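Local atomic coordinates of rhamnosidase B (Bacillus sp., PDB entry 2OKX), a protein that is an alpha-L-rhamnosidase of glycoside hydrolase family 78, hydrolysing terminal alpha-L-rhamnosyl residues, probably with inversion of configuration. Residues R87-V92 with A164-D169; G109-E114 with A123-A128; G537-S542 with A548-S553; H667-D670 with L674-A677; W917-V920 with K924-L927. All blocks are in the same frame, centred on the assembly; numbering follows the deposited sequence.

Contact 1 of 5, residues R87-V92 with A164-D169; sequences RNTIAV and ALPAFD
This is a loop lying against a sheet strand: Arg87, Thr89 and Ala91 of one strand meet Ala164 and Pro166 of the loop that precedes strand 174-181. Arg87 makes the polar part. Its chain is extended, with CG anti to the backbone N (chi1 168°), and it carries the guanidinium across to the loop. There both terminal nitrogens hold a single carbonyl oxygen. Arg87 NH1 donates to Pro166 O at 3.0 Å and Arg87 NH2 to the same Pro166 O at 3.2 Å. The oxygen sits at the guanidinium edge, within its plane. NH1 lies in the plane of the carbonyl, whereas NH2 comes from above that plane. Thr89 OG1 stands over one face of the same guanidinium. It also touches Pro166 CA at 3.5 Å. The strand belongs to an antiparallel beta-sheet of the N-terminal domain, between strands 22-31 and 49-54. Pro166 is the second residue of a type I beta turn from Leu165 to Phe168, closed by the bond from Phe168 N to Leu165 O at 3.0 Å. Arg27 of the adjoining strand also donates to Leu165 O. Further along the strand the contact is apolar, with Ala91 CB 3.8 Å from Ala164 CB. A water spans the backbones here, donating to Thr89 O at 3.2 Å and to Ala164 O at 2.8 Å.

Contact 2 of 5, residues G109-E114 with A123-A128; sequences GGLIAE and AATDAA
Thr125 faces Ala113 with both branches of its side chain, and the two branches do different work. Its OG1 lies between the backbone N and the carbonyl carbon (chi1 51°). From there it accepts from Ala113 N, with N to OG1 at 3.1 Å and a nearly straight N-H...O angle of 168°. Its methyl CG2 reaches the methyl of Ala113, CG2 to CB at 3.7 Å. The Ile112 side chain crosses that of Thr125 at about a right angle, its CG1 being 4.0 Å from Thr125 OG1. Thr125 N returns a bond to Ala113 O at 2.9 Å, so one residue grips both polar backbone atoms of Ala113. One step on, Glu114 and Ala124 form an antiparallel non-hydrogen-bonded pair with side chains on the same face. Glu114 CG lies 4.1 Å from Ala124 CB. The Glu114 chain is extended and takes its carboxylate past this alanine to Arg4, Asn7 and Thr121. Alongside, Glu114 CA makes a CA-H...O contact with Ala123 O at 3.3 Å. The two strands, 110-117 and 120-124, are a beta hairpin at one side of a mixed sheet in the N-terminal domain. Where strand 120-124 stops, the threonine hydroxyl takes the place of a backbone acceptor. Thr125 OG1 is also bonded to Ser9 O. The hydroxyl therefore links the hairpin to strand 9-12, and the pairing with Ala113 continues past the end of the strand.

Contact 3 of 5, residues G537-S542 with A548-S553; sequences GSFRCS and ATWEIS
Phe539 meets Trp550 through its CB, which sits over one face of the indole. The CB lies 3.5 Å from the centroid of the five-membered ring and 15° off the ring normal, a CH-pi contact. Its nearest indole atom is Trp550 NE1, at 3.4 Å from Phe539 CB. The Phe539 ring itself leans away. The two aromatic rings meet obliquely, with planes at 34° and centroids 5.3 Å apart. The six-membered side of the indole runs along the strand backbone. Trp550 CH2 touches Ser538 CA at 3.5 Å, and Gly537 O lies 3.6 Å from the same Trp550 CH2, near the ring plane. Trp550 is put there by its first torsion, which sets CG anti to the backbone N (chi1 -168°) and sends the indole from the helix to the strand. Within that helix, Thr549 O accepts from both Ser553 N and Ser553 OG, from opposite faces of its plane. Leu872 of helix 868-876 packs on both Phe539 and Trp550. Trp550 thus packs helix 544-559 of the six-hairpin glycosidase domain onto edge strand 538-541, which pairs with strand 900-906 of the C-terminal domain. Helices 817-833 and 868-876 pack against Thr549.

Contact 4 of 5, residues H667-D670 with L674-A677; sequences HIDD and LNMA
His667 and Met676 form the close-packed part of this contact. Their side chains cross at about a right angle, and the Met676 methyl CE sits directly over the centre of the His667 ring. It is 3.9 Å from the centroid, a CH-pi contact. The sulfur lies obliquely, farther from the ring. The methyl gets there by the bend at the end of the methionine chain (chi3 87°). Leu674 CD1 packs on His667 CB at 3.6 Å. Ile668 CG1 meets Leu674 CD1 at 4.2 Å, and Leu702 of helix 696-715 touches both residues. Leu674 and Met676 are buried on this side. An alanine in place of His667 would probably leave the Met676 methyl without its aromatic face and open a gap beside it. Between the segments runs a single backbone bridge, with Asn675 N donating to His667 O at 3.0 Å. The looser side is the Asp669-Asn675 pair. Asn675 ND2 gives Asp669 OD2 only a weak, bent bond at 3.2 Å, with an N-H...O angle of 121°, and the carboxylate and amide planes are 63° apart. The other oxygen, Asp669 OD1, is bonded to Ser671 OG in the connecting loop. The segments lie in the loop after helix 647-665 in the six-hairpin glycosidase domain. This loop is probably fixed by apolar packing, the backbone bond and the bond of Leu674 N to Asn699 OD1, while the weak Asp669-Asn675 bond may contribute less.

Contact 5 of 5, residues W917-V920 with K924-L927; sequences WEFV and KLKL
Strands 912-921 and 924-932 form a beta hairpin in the C-terminal domain, and this contact is the part of it next to the turn. On one face, Leu925 and Phe919 form an antiparallel non-hydrogen-bonded pair. The methyl Leu925 CD2 sits over the centre of the Phe919 ring, 3.6 Å from its centroid and 4° off the normal. Phe919 CG lies anti to the carbonyl carbon (chi1 -78°), which sets the ring against this methyl. The same methyl lies 4.0 Å from Trp917 CE3, so two aromatics share it. Trp917 pairs likewise with Leu927, whose CD1 comes to the indole edge and touches Trp917 CB at 3.8 Å. The indole NE1 is bonded to Leu877 O, and Pro895 packs on both aromatic residues. A serine in place of Phe919 would probably leave Leu925 CD2 without the ring face it lies against. The hydrogen-bonded pair Glu918 and Lys926 joins the backbones, with Lys926 N to Glu918 O at 2.9 Å and Glu918 N to Lys926 O at 3.1 Å. Val920 N adds a bond to Lys924 O at 3.0 Å. On the opposite face the Glu918 and Lys926 side chains lie side by side, in a long salt bridge with OE1 to NZ at 3.7 Å. Val920 CG1 rests on Lys926 CB at 3.6 Å. Trp917, Phe919, Leu925 and Leu927 thus give an apolar face and Glu918 and Lys926 a charged one, an amphipathic two-stranded antiparallel unit in the five-stranded sheet.

In the fold
Contacts 1 and 2 both belong to the N-terminal domain. Their centres are about 14 Å apart, and they touch where Val92 CB meets Leu111 CD2 at 3.8 Å, one sheet packing on the other. Contact 2 lies within the chain length that contact 1 spans. Contacts 3 and 5 share a sheet, in which 538-541 is an edge strand and 912-921 and 924-932 are inner ones. Their nearest atoms are about 6 Å apart. Contact 4 lies elsewhere in the six-hairpin glycosidase domain, its centre about 43 Å from that of contact 3 and 61 Å from that of contact 1. None of the five includes Val423 or His522, which bind calcium.

Contact 1 of 5, residues R87-V92 with A164-D169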
# COMPACT_ATOMS: atom_id res chain seq x y z
N ARG A 87 24.58 -24.96 -23.54
CA ARG A 87 23.94 -23.67 -23.76
C ARG A 87 22.87 -23.41 -22.70
O ARG A 87 22.03 -24.26 -22.42
CB ARG A 87 23.31 -23.62 -25.15
CG ARG A 87 22.37 -22.45 -25.39
CD ARG A 87 21.94 -22.39 -26.85
NE ARG A 87 20.78 -21.52 -27.05
CZ ARG A 87 19.55 -21.81 -26.64
NH1 ARG A 87 18.55 -20.97 -26.87
NH2 ARG A 87 19.31 -22.96 -26.01
N ASN A 88 22.93 -22.21 -22.12
CA ASN A 88 21.99 -21.79 -21.08
C ASN A 88 21.22 -20.58 -21.59
O ASN A 88 21.73 -19.80 -22.38
CB ASN A 88 22.75 -21.42 -19.81
CG ASN A 88 23.24 -22.64 -19.05
OD1 ASN A 88 22.56 -23.16 -18.18
ND2 ASN A 88 24.44 -23.11 -19.40
N THR A 89 19.98 -20.43 -21.11
CA THR A 89 19.15 -19.31 -21.53
C THR A 89 18.64 -18.46 -20.37
O THR A 89 18.10 -18.99 -19.39
CB THR A 89 17.94 -19.80 -22.33
OG1 THR A 89 18.39 -20.53 -23.48
CG2 THR A 89 17.09 -18.62 -22.79
N ILE A 90 18.81 -17.15 -20.49
CA ILE A 90 18.34 -16.21 -19.48
C ILE A 90 17.18 -15.46 -20.13
O ILE A 90 17.31 -14.93 -21.23
CB ILE A 90 19.41 -15.18 -19.09
CG1 ILE A 90 20.67 -15.90 -18.60
CG2 ILE A 90 18.87 -14.26 -18.01
CD1 ILE A 90 20.45 -16.77 -17.38
N ALA A 91 16.04 -15.44 -19.45
CA ALA A 91 14.86 -14.76 -19.96
C ALA A 91 14.33 -13.81 -18.89
O ALA A 91 14.29 -14.16 -17.71
CB ALA A 91 13.79 -15.77 -20.33
N VAL A 92 13.93 -12.62 -19.31
CA VAL A 92 13.43 -11.64 -18.36
C VAL A 92 12.20 -10.91 -18.87
O VAL A 92 12.11 -10.57 -20.05
CB VAL A 92 14.50 -10.57 -18.03
CG1 VAL A 92 13.97 -9.64 -16.94
CG2 VAL A 92 15.80 -11.23 -17.60
N ALA A 164 9.98 -17.91 -22.60
CA ALA A 164 11.06 -17.95 -21.62
C ALA A 164 11.82 -19.28 -21.58
O ALA A 164 12.81 -19.40 -20.87
CB ALA A 164 10.52 -17.63 -20.23
N LEU A 165 11.36 -20.26 -22.35
CA LEU A 165 12.01 -21.57 -22.36
C LEU A 165 13.27 -21.61 -23.21
O LEU A 165 13.38 -20.91 -24.22
CB LEU A 165 11.03 -22.64 -22.83
CG LEU A 165 9.76 -22.79 -21.98
CD1 LEU A 165 8.92 -23.94 -22.51
CD2 LEU A 165 10.14 -23.03 -20.52
N PRO A 166 14.26 -22.43 -22.81
CA PRO A 166 15.53 -22.59 -23.51
C PRO A 166 15.40 -22.96 -24.99
O PRO A 166 16.16 -22.47 -25.83
CB PRO A 166 16.23 -23.68 -22.71
CG PRO A 166 15.73 -23.43 -21.31
CD PRO A 166 14.26 -23.19 -21.55
N ALA A 167 14.43 -23.81 -25.30
CA ALA A 167 14.23 -24.26 -26.67
C ALA A 167 13.36 -23.32 -27.52
O ALA A 167 13.09 -23.61 -28.69
CB ALA A 167 13.62 -25.65 -26.67
N PHE A 168 12.92 -22.21 -26.94
CA PHE A 168 12.09 -21.27 -27.68
C PHE A 168 12.85 -20.65 -28.85
O PHE A 168 14.02 -20.28 -28.71
CB PHE A 168 11.56 -20.17 -26.75
CG PHE A 168 10.66 -19.19 -27.44
CD1 PHE A 168 11.15 -17.96 -27.88
CD2 PHE A 168 9.32 -19.49 -27.67
CE1 PHE A 168 10.32 -17.05 -28.53
CE2 PHE A 168 8.48 -18.60 -28.33
CZ PHE A 168 8.98 -17.37 -28.76
N ASP A 169 12.19 -20.53 -29.99
CA ASP A 169 12.80 -19.95 -31.17
C ASP A 169 12.52 -18.45 -31.26
O ASP A 169 11.42 -18.03 -31.62
CB ASP A 169 12.29 -20.66 -32.43
CG ASP A 169 12.66 -19.93 -33.71
OD1 ASP A 169 13.79 -19.39 -33.78
OD2 ASP A 169 11.83 -19.90 -34.63
O HOH W 1 14.92 -18.80 -19.14

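Contact 2 of 5, residues G109-E114 with A123-A128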
# COMPACT_ATOMS: atom_id res chain seq x y z
N GLY A 109 12.49 2.74 -19.67
CA GLY A 109 12.53 1.29 -19.76
C GLY A 109 13.96 0.80 -19.80
O GLY A 109 14.80 1.39 -20.48
N GLY A 110 14.26 -0.28 -19.08
CA GLY A 110 15.61 -0.78 -19.10
C GLY A 110 15.87 -2.03 -18.28
O GLY A 110 15.20 -2.29 -17.27
N LEU A 111 16.85 -2.79 -18.73
CA LEU A 111 17.27 -4.02 -18.07
C LEU A 111 18.78 -4.15 -18.15
O LEU A 111 19.38 -3.91 -19.19
CB LEU A 111 16.65 -5.24 -18.76
CG LEU A 111 17.25 -6.58 -18.33
CD1 LEU A 111 16.91 -6.86 -16.87
CD2 LEU A 111 16.72 -7.69 -19.23
N ILE A 112 19.39 -4.51 -17.03
CA ILE A 112 20.83 -4.71 -16.98
C ILE A 112 21.07 -5.95 -16.12
O ILE A 112 20.62 -6.02 -14.97
CB ILE A 112 21.58 -3.48 -16.40
CG1 ILE A 112 23.09 -3.71 -16.50
CG2 ILE A 112 21.16 -3.23 -14.96
CD1 ILE A 112 23.91 -2.48 -16.21
N ALA A 113 21.74 -6.94 -16.69
CA ALA A 113 22.02 -8.19 -15.98
C ALA A 113 23.36 -8.77 -16.40
O ALA A 113 23.78 -8.64 -17.55
CB ALA A 113 20.91 -9.19 -16.25
N GLU A 114 24.03 -9.42 -15.46
CA GLU A 114 25.33 -10.01 -15.73
C GLU A 114 25.55 -11.25 -14.88
O GLU A 114 25.30 -11.23 -13.67
CB GLU A 114 26.42 -8.99 -15.44
CG GLU A 114 27.82 -9.40 -15.89
CD GLU A 114 28.88 -8.44 -15.40
OE1 GLU A 114 28.65 -7.22 -15.47
OE2 GLU A 114 29.95 -8.90 -14.96
N ALA A 123 27.97 -14.06 -18.95
CA ALA A 123 26.91 -13.49 -19.76
C ALA A 123 26.66 -12.06 -19.31
O ALA A 123 26.90 -11.71 -18.15
CB ALA A 123 25.64 -14.31 -19.63
N ALA A 124 26.17 -11.23 -20.22
CA ALA A 124 25.89 -9.84 -19.91
C ALA A 124 24.93 -9.25 -20.94
O ALA A 124 25.03 -9.54 -22.13
CB ALA A 124 27.19 -9.04 -19.89
N THR A 125 24.01 -8.42 -20.47
CA THR A 125 23.03 -7.79 -21.34
C THR A 125 23.70 -6.81 -22.30
O THR A 125 24.54 -6.00 -21.89
CB THR A 125 21.96 -7.04 -20.52
OG1 THR A 125 22.61 -6.17 -19.59
CG2 THR A 125 21.08 -8.02 -19.77
N ASP A 126 23.33 -6.90 -23.57
CA ASP A 126 23.87 -6.02 -24.61
C ASP A 126 23.08 -6.22 -25.90
O ASP A 126 22.13 -6.99 -25.94
CB ASP A 126 25.36 -6.29 -24.84
CG ASP A 126 25.64 -7.69 -25.35
OD1 ASP A 126 26.82 -8.09 -25.35
OD2 ASP A 126 24.70 -8.39 -25.78
N ALA A 127 23.49 -5.51 -26.95
CA ALA A 127 22.83 -5.58 -28.25
C ALA A 127 22.64 -6.99 -28.80
O ALA A 127 21.84 -7.19 -29.72
CB ALA A 127 23.58 -4.72 -29.26
N ALA A 128 23.37 -7.96 -28.26
CA ALA A 128 23.27 -9.34 -28.72
C ALA A 128 21.99 -10.00 -28.24
O ALA A 128 21.52 -10.98 -28.84
CB ALA A 128 24.48 -10.14 -28.25

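Contact 3 of 5, residues G537-S542 with A548-S553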
# COMPACT_ATOMS: atom_id res chain seq x y z
N GLY A 537 8.26 -15.47 17.19
CA GLY A 537 7.72 -14.86 18.39
C GLY A 537 6.36 -15.46 18.66
O GLY A 537 5.74 -16.02 17.75
N SER A 538 5.87 -15.36 19.89
CA SER A 538 4.55 -15.91 20.19
C SER A 538 3.95 -15.35 21.47
O SER A 538 4.64 -14.75 22.30
CB SER A 538 4.61 -17.44 20.29
OG SER A 538 5.42 -17.87 21.37
N PHE A 539 2.64 -15.55 21.59
CA PHE A 539 1.90 -15.13 22.77
C PHE A 539 0.56 -15.86 22.83
O PHE A 539 -0.16 -15.93 21.83
CB PHE A 539 1.62 -13.63 22.75
CG PHE A 539 0.75 -13.17 23.90
CD1 PHE A 539 1.32 -12.81 25.12
CD2 PHE A 539 -0.64 -13.18 23.78
CE1 PHE A 539 0.51 -12.47 26.20
CE2 PHE A 539 -1.46 -12.85 24.86
CZ PHE A 539 -0.88 -12.49 26.07
N ARG A 540 0.25 -16.40 24.00
CA ARG A 540 -1.03 -17.07 24.24
C ARG A 540 -1.35 -16.87 25.71
O ARG A 540 -0.45 -16.83 26.54
CB ARG A 540 -0.96 -18.58 23.96
CG ARG A 540 -0.70 -18.96 22.52
CD ARG A 540 -0.78 -20.48 22.32
NE ARG A 540 -0.18 -21.21 23.44
CZ ARG A 540 -0.89 -21.82 24.39
NH1 ARG A 540 -0.28 -22.47 25.37
NH2 ARG A 540 -2.21 -21.80 24.34
N CYS A 541 -2.64 -16.73 26.03
CA CYS A 541 -3.03 -16.55 27.41
C CYS A 541 -4.40 -17.17 27.66
O CYS A 541 -5.03 -17.71 26.75
CB CYS A 541 -3.03 -15.06 27.78
SG CYS A 541 -4.33 -14.07 27.01
N SER A 542 -4.86 -17.09 28.91
CA SER A 542 -6.15 -17.66 29.30
C SER A 542 -7.35 -17.01 28.61
O SER A 542 -8.45 -17.56 28.63
CB SER A 542 -6.31 -17.56 30.82
OG SER A 542 -6.29 -16.21 31.24
N ALA A 548 -6.78 -14.22 19.91
CA ALA A 548 -7.21 -13.96 18.55
C ALA A 548 -6.75 -12.58 18.08
O ALA A 548 -6.40 -12.41 16.92
CB ALA A 548 -8.73 -14.06 18.45
N THR A 549 -6.73 -11.60 18.98
CA THR A 549 -6.30 -10.26 18.60
C THR A 549 -4.81 -10.29 18.28
O THR A 549 -4.35 -9.58 17.39
CB THR A 549 -6.56 -9.19 19.71
OG1 THR A 549 -5.70 -9.42 20.83
CG2 THR A 549 -8.02 -9.25 20.17
N TRP A 550 -4.06 -11.13 19.00
CA TRP A 550 -2.63 -11.26 18.76
C TRP A 550 -2.42 -11.92 17.39
O TRP A 550 -1.55 -11.52 16.61
CB TRP A 550 -1.97 -12.13 19.84
CG TRP A 550 -0.46 -12.07 19.82
CD1 TRP A 550 0.34 -11.16 20.48
CD2 TRP A 550 0.42 -12.90 19.06
NE1 TRP A 550 1.66 -11.39 20.17
CE2 TRP A 550 1.74 -12.45 19.31
CE3 TRP A 550 0.23 -13.98 18.19
CZ2 TRP A 550 2.86 -13.04 18.71
CZ3 TRP A 550 1.34 -14.57 17.60
CH2 TRP A 550 2.64 -14.10 17.86
N GLU A 551 -3.22 -12.94 17.12
CA GLU A 551 -3.15 -13.68 15.87
C GLU A 551 -3.37 -12.76 14.66
O GLU A 551 -2.59 -12.79 13.71
CB GLU A 551 -4.20 -14.80 15.89
CG GLU A 551 -4.08 -15.82 14.78
CD GLU A 551 -2.79 -16.62 14.86
OE1 GLU A 551 -2.38 -17.00 15.98
OE2 GLU A 551 -2.20 -16.89 13.80
N ILE A 552 -4.41 -11.94 14.67
CA ILE A 552 -4.63 -11.06 13.53
C ILE A 552 -3.58 -9.95 13.46
O ILE A 552 -3.25 -9.46 12.38
CB ILE A 552 -6.06 -10.45 13.49
CG1 ILE A 552 -6.29 -9.53 14.68
CG2 ILE A 552 -7.09 -11.57 13.47
CD1 ILE A 552 -7.62 -8.77 14.59
N SER A 553 -3.05 -9.55 14.61
CA SER A 553 -2.02 -8.52 14.64
C SER A 553 -0.75 -9.05 13.97
O SER A 553 -0.07 -8.34 13.23
CB SER A 553 -1.70 -8.10 16.08
OG SER A 553 -2.79 -7.41 16.67

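Contact 4 of 5, residues H667-D670 with L674-A677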
# COMPACT_ATOMS: atom_id res chain seq x y z
N HIS A 667 11.07 26.60 11.62
CA HIS A 667 9.64 26.84 11.43
C HIS A 667 8.96 27.30 12.70
O HIS A 667 7.74 27.45 12.75
CB HIS A 667 8.97 25.58 10.87
CG HIS A 667 9.27 25.35 9.42
ND1 HIS A 667 8.51 25.91 8.41
CD2 HIS A 667 10.27 24.68 8.81
CE1 HIS A 667 9.04 25.60 7.24
NE2 HIS A 667 10.11 24.85 7.46
N ILE A 668 9.75 27.52 13.75
CA ILE A 668 9.23 28.02 15.01
C ILE A 668 9.41 29.53 14.94
O ILE A 668 10.52 30.02 14.73
CB ILE A 668 10.03 27.46 16.22
CG1 ILE A 668 9.82 25.95 16.33
CG2 ILE A 668 9.59 28.16 17.50
CD1 ILE A 668 10.61 25.29 17.45
N ASP A 669 8.31 30.27 15.10
CA ASP A 669 8.38 31.73 15.02
C ASP A 669 8.33 32.46 16.36
O ASP A 669 8.56 31.88 17.42
CB ASP A 669 7.25 32.24 14.13
CG ASP A 669 5.88 31.82 14.61
OD1 ASP A 669 5.65 31.82 15.84
OD2 ASP A 669 5.03 31.49 13.76
N ASP A 670 8.02 33.75 16.28
CA ASP A 670 7.92 34.65 17.43
C ASP A 670 7.25 34.04 18.66
O ASP A 670 7.77 34.13 19.77
CB ASP A 670 7.17 35.92 17.04
CG ASP A 670 7.93 36.74 16.02
OD1 ASP A 670 7.36 37.72 15.50
OD2 ASP A 670 9.11 36.41 15.76
N LEU A 674 5.87 25.87 16.97
CA LEU A 674 5.99 25.39 15.60
C LEU A 674 4.78 25.85 14.80
O LEU A 674 3.65 25.49 15.10
CB LEU A 674 6.06 23.85 15.58
CG LEU A 674 6.23 23.21 14.20
CD1 LEU A 674 7.54 23.64 13.59
CD2 LEU A 674 6.17 21.69 14.34
N ASN A 675 5.03 26.68 13.78
CA ASN A 675 3.95 27.19 12.94
C ASN A 675 4.24 26.77 11.50
O ASN A 675 5.26 27.17 10.94
CB ASN A 675 3.88 28.71 13.03
CG ASN A 675 2.57 29.27 12.51
OD1 ASN A 675 2.02 28.76 11.53
ND2 ASN A 675 2.07 30.32 13.15
N MET A 676 3.35 25.99 10.91
CA MET A 676 3.58 25.53 9.55
C MET A 676 2.36 25.48 8.65
O MET A 676 1.24 25.26 9.11
CB MET A 676 4.21 24.13 9.57
CG MET A 676 5.57 24.06 10.23
SD MET A 676 6.16 22.38 10.25
CE MET A 676 6.97 22.28 8.67
N ALA A 677 2.59 25.68 7.36
CA ALA A 677 1.54 25.62 6.36
C ALA A 677 1.75 24.29 5.65
O ALA A 677 2.57 24.20 4.74
CB ALA A 677 1.67 26.78 5.37

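Contact 5 of 5, residues W917-V920 with K924-L927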
# COMPACT_ATOMS: atom_id res chain seq x y z
N TRP A 917 3.85 -18.08 32.70
CA TRP A 917 3.43 -17.94 34.08
C TRP A 917 1.96 -18.29 34.24
O TRP A 917 1.20 -18.26 33.28
CB TRP A 917 3.71 -16.53 34.64
CG TRP A 917 3.27 -15.35 33.79
CD1 TRP A 917 4.08 -14.50 33.09
CD2 TRP A 917 1.93 -14.85 33.63
NE1 TRP A 917 3.34 -13.50 32.51
CE2 TRP A 917 2.02 -13.69 32.82
CE3 TRP A 917 0.67 -15.26 34.09
CZ2 TRP A 917 0.89 -12.94 32.46
CZ3 TRP A 917 -0.45 -14.52 33.72
CH2 TRP A 917 -0.33 -13.37 32.92
N GLU A 918 1.59 -18.66 35.46
CA GLU A 918 0.21 -18.99 35.76
C GLU A 918 0.02 -18.93 37.27
O GLU A 918 0.96 -19.17 38.03
CB GLU A 918 -0.12 -20.39 35.26
CG GLU A 918 0.45 -21.53 36.08
CD GLU A 918 0.11 -22.88 35.49
OE1 GLU A 918 0.71 -23.25 34.46
OE2 GLU A 918 -0.77 -23.57 36.05
N PHE A 919 -1.19 -18.57 37.70
CA PHE A 919 -1.46 -18.52 39.13
C PHE A 919 -1.72 -19.94 39.60
O PHE A 919 -2.57 -20.64 39.03
CB PHE A 919 -2.69 -17.65 39.43
CG PHE A 919 -2.40 -16.18 39.39
CD1 PHE A 919 -2.60 -15.44 38.23
CD2 PHE A 919 -1.89 -15.53 40.51
CE1 PHE A 919 -2.30 -14.08 38.18
CE2 PHE A 919 -1.59 -14.17 40.48
CZ PHE A 919 -1.80 -13.45 39.31
N VAL A 920 -0.99 -20.39 40.61
CA VAL A 920 -1.16 -21.74 41.13
C VAL A 920 -2.10 -21.73 42.33
O VAL A 920 -2.62 -22.77 42.73
CB VAL A 920 0.20 -22.36 41.54
CG1 VAL A 920 1.10 -22.46 40.32
CG2 VAL A 920 0.86 -21.52 42.62
N LYS A 924 -0.43 -16.13 44.16
CA LYS A 924 0.82 -16.85 43.97
C LYS A 924 1.03 -17.33 42.54
O LYS A 924 0.22 -18.08 42.00
CB LYS A 924 0.88 -18.04 44.93
CG LYS A 924 2.19 -18.80 44.91
CD LYS A 924 2.19 -19.89 45.98
CE LYS A 924 3.49 -20.69 45.95
NZ LYS A 924 3.54 -21.69 47.05
N LEU A 925 2.13 -16.89 41.93
CA LEU A 925 2.46 -17.26 40.56
C LEU A 925 3.58 -18.27 40.45
O LEU A 925 4.41 -18.42 41.35
CB LEU A 925 2.92 -16.02 39.77
CG LEU A 925 2.00 -15.00 39.12
CD1 LEU A 925 2.86 -13.88 38.55
CD2 LEU A 925 1.17 -15.65 38.02
N LYS A 926 3.60 -18.96 39.32
CA LYS A 926 4.66 -19.89 38.98
C LYS A 926 5.15 -19.21 37.70
O LYS A 926 4.35 -18.90 36.81
CB LYS A 926 4.10 -21.27 38.65
CG LYS A 926 5.16 -22.34 38.53
CD LYS A 926 4.79 -23.40 37.51
CE LYS A 926 3.42 -24.01 37.78
NZ LYS A 926 3.07 -25.02 36.74
N LEU A 927 6.45 -18.96 37.60
CA LEU A 927 7.01 -18.27 36.44
C LEU A 927 8.28 -18.94 35.94
O LEU A 927 9.16 -19.27 36.73
CB LEU A 927 7.31 -16.81 36.81
CG LEU A 927 8.18 -15.96 35.88
CD1 LEU A 927 7.42 -15.68 34.59
CD2 LEU A 927 8.55 -14.64 36.56